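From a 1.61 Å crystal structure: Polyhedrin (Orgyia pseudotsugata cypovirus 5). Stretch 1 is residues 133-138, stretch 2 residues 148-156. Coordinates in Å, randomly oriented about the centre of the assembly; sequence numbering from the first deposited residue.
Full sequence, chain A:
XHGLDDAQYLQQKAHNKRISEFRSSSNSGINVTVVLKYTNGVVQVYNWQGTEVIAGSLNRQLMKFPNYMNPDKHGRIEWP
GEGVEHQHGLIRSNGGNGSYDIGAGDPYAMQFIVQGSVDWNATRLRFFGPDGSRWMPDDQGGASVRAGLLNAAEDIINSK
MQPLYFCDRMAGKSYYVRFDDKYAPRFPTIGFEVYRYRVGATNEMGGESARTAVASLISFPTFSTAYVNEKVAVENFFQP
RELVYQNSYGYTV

Stretch 1 133-138: SRWMPD
Stretch 2 148-156: GLLNAAEDI

A single side chain, that of the buried Arg134, provides every hydrogen bond between the two stretches. Its CA-to-CB bond points toward stretch 2, and chi angles of -171° (t), 63° (p), 157° (t) and 106° carry the guanidinium along the loop residues of stretch 2, which starts at Gly148. The charge is answered by Asp155: NH2 of Arg134 lies 2.7 Å from OD1 of Asp155, at the guanidinium edge, in a nearly linear (175°) hydrogen bond that is also a salt bridge. Two bonds to backbone carbonyls are weak, their angles bent: Arg134 NE to Leu149 O (3.0 Å, 126°) and Arg134 NH2 to Leu150 O (3.0 Å, 133°).

Asp155 (chi1 -60°, chi2 -18°) also ties its own stretch together, its OD2 accepting from Ala152 N at 2.9 Å. Residues 153-155 form a 3-10 segment, with Asp155 N bonded to Ala152 O at 3.1 Å; the preceding residues are loop.

Stretch 1 is extended from Arg134 to Pro137 (phi/psi -64/127, -102/135, -123/152, -73/165). CA atoms pair Arg134 with Gly148 at 5.9 Å and Pro137 with Glu154 at 7.9 Å, so both chains advance in the same general sense. Met136, m at all three chi angles, packs CE against Ala152 CB at 3.7 Å. Beyond it, Pro137 CG meets Glu154 CG at 3.9 Å.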

# COMPACT_ATOMS: atom_id res chain seq x y z
N SER A 133 -9.42 16.87 0.51
CA SER A 133 -9.20 18.18 -0.09
C SER A 133 -7.83 18.70 0.31
O SER A 133 -7.41 18.57 1.45
CB SER A 133 -10.27 19.19 0.35
OG SER A 133 -10.32 19.31 1.76
N ARG A 134 -7.12 19.29 -0.65
CA ARG A 134 -5.82 19.87 -0.40
C ARG A 134 -5.95 21.03 0.57
O ARG A 134 -6.74 21.94 0.36
CB ARG A 134 -5.24 20.37 -1.72
CG ARG A 134 -3.81 20.79 -1.62
CD ARG A 134 -2.94 19.62 -1.25
NE ARG A 134 -1.58 19.89 -1.69
CZ ARG A 134 -0.58 20.21 -0.89
NH1 ARG A 134 -0.77 20.26 0.42
NH2 ARG A 134 0.62 20.42 -1.40
N TRP A 135 -5.17 21.01 1.65
CA TRP A 135 -5.24 22.06 2.64
C TRP A 135 -4.07 22.98 2.43
O TRP A 135 -2.94 22.53 2.22
CB TRP A 135 -5.22 21.49 4.06
CG TRP A 135 -5.37 22.51 5.16
CD1 TRP A 135 -6.54 22.92 5.75
CD2 TRP A 135 -4.31 23.22 5.82
NE1 TRP A 135 -6.27 23.85 6.73
CE2 TRP A 135 -4.91 24.05 6.79
CE3 TRP A 135 -2.92 23.24 5.68
CZ2 TRP A 135 -4.17 24.88 7.62
CZ3 TRP A 135 -2.19 24.07 6.50
CH2 TRP A 135 -2.81 24.88 7.46
N MET A 136 -4.34 24.28 2.46
CA MET A 136 -3.30 25.29 2.29
C MET A 136 -3.30 26.21 3.50
O MET A 136 -4.34 26.41 4.13
CB MET A 136 -3.56 26.11 1.02
CG MET A 136 -3.59 25.31 -0.29
SD MET A 136 -2.00 24.58 -0.75
CE MET A 136 -0.96 26.03 -0.90
N PRO A 137 -2.14 26.78 3.79
CA PRO A 137 -1.99 27.74 4.89
C PRO A 137 -2.64 29.07 4.52
O PRO A 137 -2.94 29.29 3.35
CB PRO A 137 -0.47 27.91 5.01
CG PRO A 137 0.10 26.68 4.39
CD PRO A 137 -0.85 26.31 3.28
N ASP A 138 -2.87 29.94 5.50
CA ASP A 138 -3.52 31.22 5.23
C ASP A 138 -5.04 31.13 5.08
O ASP A 138 -5.65 31.97 4.43
CB ASP A 138 -2.90 31.89 4.01
CG ASP A 138 -2.75 33.39 4.19
OD1 ASP A 138 -2.69 33.84 5.35
OD2 ASP A 138 -2.70 34.11 3.17
N GLY A 148 -6.84 22.55 -6.77
CA GLY A 148 -5.81 22.05 -5.88
C GLY A 148 -4.43 21.83 -6.49
O GLY A 148 -4.23 21.00 -7.38
N LEU A 149 -3.48 22.61 -5.98
CA LEU A 149 -2.07 22.45 -6.28
C LEU A 149 -1.53 21.34 -5.39
O LEU A 149 -1.49 21.49 -4.17
CB LEU A 149 -1.34 23.77 -5.97
CG LEU A 149 0.18 23.83 -6.06
CD1 LEU A 149 0.66 23.53 -7.47
CD2 LEU A 149 0.67 25.21 -5.60
N LEU A 150 -1.11 20.22 -5.99
CA LEU A 150 -0.64 19.10 -5.19
C LEU A 150 0.81 19.23 -4.73
O LEU A 150 1.21 18.59 -3.76
CB LEU A 150 -0.88 17.74 -5.88
CG LEU A 150 -2.35 17.39 -6.09
CD1 LEU A 150 -2.52 15.94 -6.56
CD2 LEU A 150 -3.11 17.61 -4.79
N ASN A 151 1.59 20.06 -5.41
CA ASN A 151 2.96 20.33 -4.97
C ASN A 151 3.13 21.83 -4.74
O ASN A 151 3.43 22.58 -5.66
CB ASN A 151 3.97 19.83 -6.00
CG ASN A 151 4.06 18.32 -6.01
OD1 ASN A 151 4.19 17.68 -4.96
ND2 ASN A 151 3.97 17.73 -7.19
N ALA A 152 2.90 22.26 -3.50
CA ALA A 152 2.94 23.67 -3.14
C ALA A 152 4.28 24.03 -2.50
O ALA A 152 5.01 23.15 -2.01
CB ALA A 152 1.80 24.00 -2.18
N ALA A 153 4.62 25.31 -2.51
CA ALA A 153 5.86 25.76 -1.88
C ALA A 153 5.96 25.31 -0.42
O ALA A 153 7.05 24.94 0.06
CB ALA A 153 5.99 27.28 -1.97
N GLU A 154 4.82 25.34 0.26
CA GLU A 154 4.76 25.07 1.69
C GLU A 154 4.93 23.60 2.06
O GLU A 154 5.10 23.26 3.24
CB GLU A 154 3.45 25.61 2.27
CG GLU A 154 3.34 27.13 2.25
CD GLU A 154 2.74 27.69 0.97
OE1 GLU A 154 2.53 26.93 -0.01
OE2 GLU A 154 2.46 28.91 0.94
N ASP A 155 4.91 22.72 1.07
CA ASP A 155 5.17 21.31 1.34
C ASP A 155 6.63 21.14 1.75
O ASP A 155 6.99 20.17 2.38
CB ASP A 155 4.94 20.46 0.09
CG ASP A 155 3.53 20.54 -0.44
OD1 ASP A 155 2.61 20.97 0.30
OD2 ASP A 155 3.33 20.15 -1.60
N ILE A 156 7.47 22.09 1.35
CA ILE A 156 8.89 22.03 1.62
C ILE A 156 9.10 22.54 3.03
O ILE A 156 9.26 23.74 3.25
CB ILE A 156 9.69 22.87 0.60
CG1 ILE A 156 9.42 22.36 -0.82
CG2 ILE A 156 11.18 22.81 0.90
CD1 ILE A 156 9.92 20.92 -1.04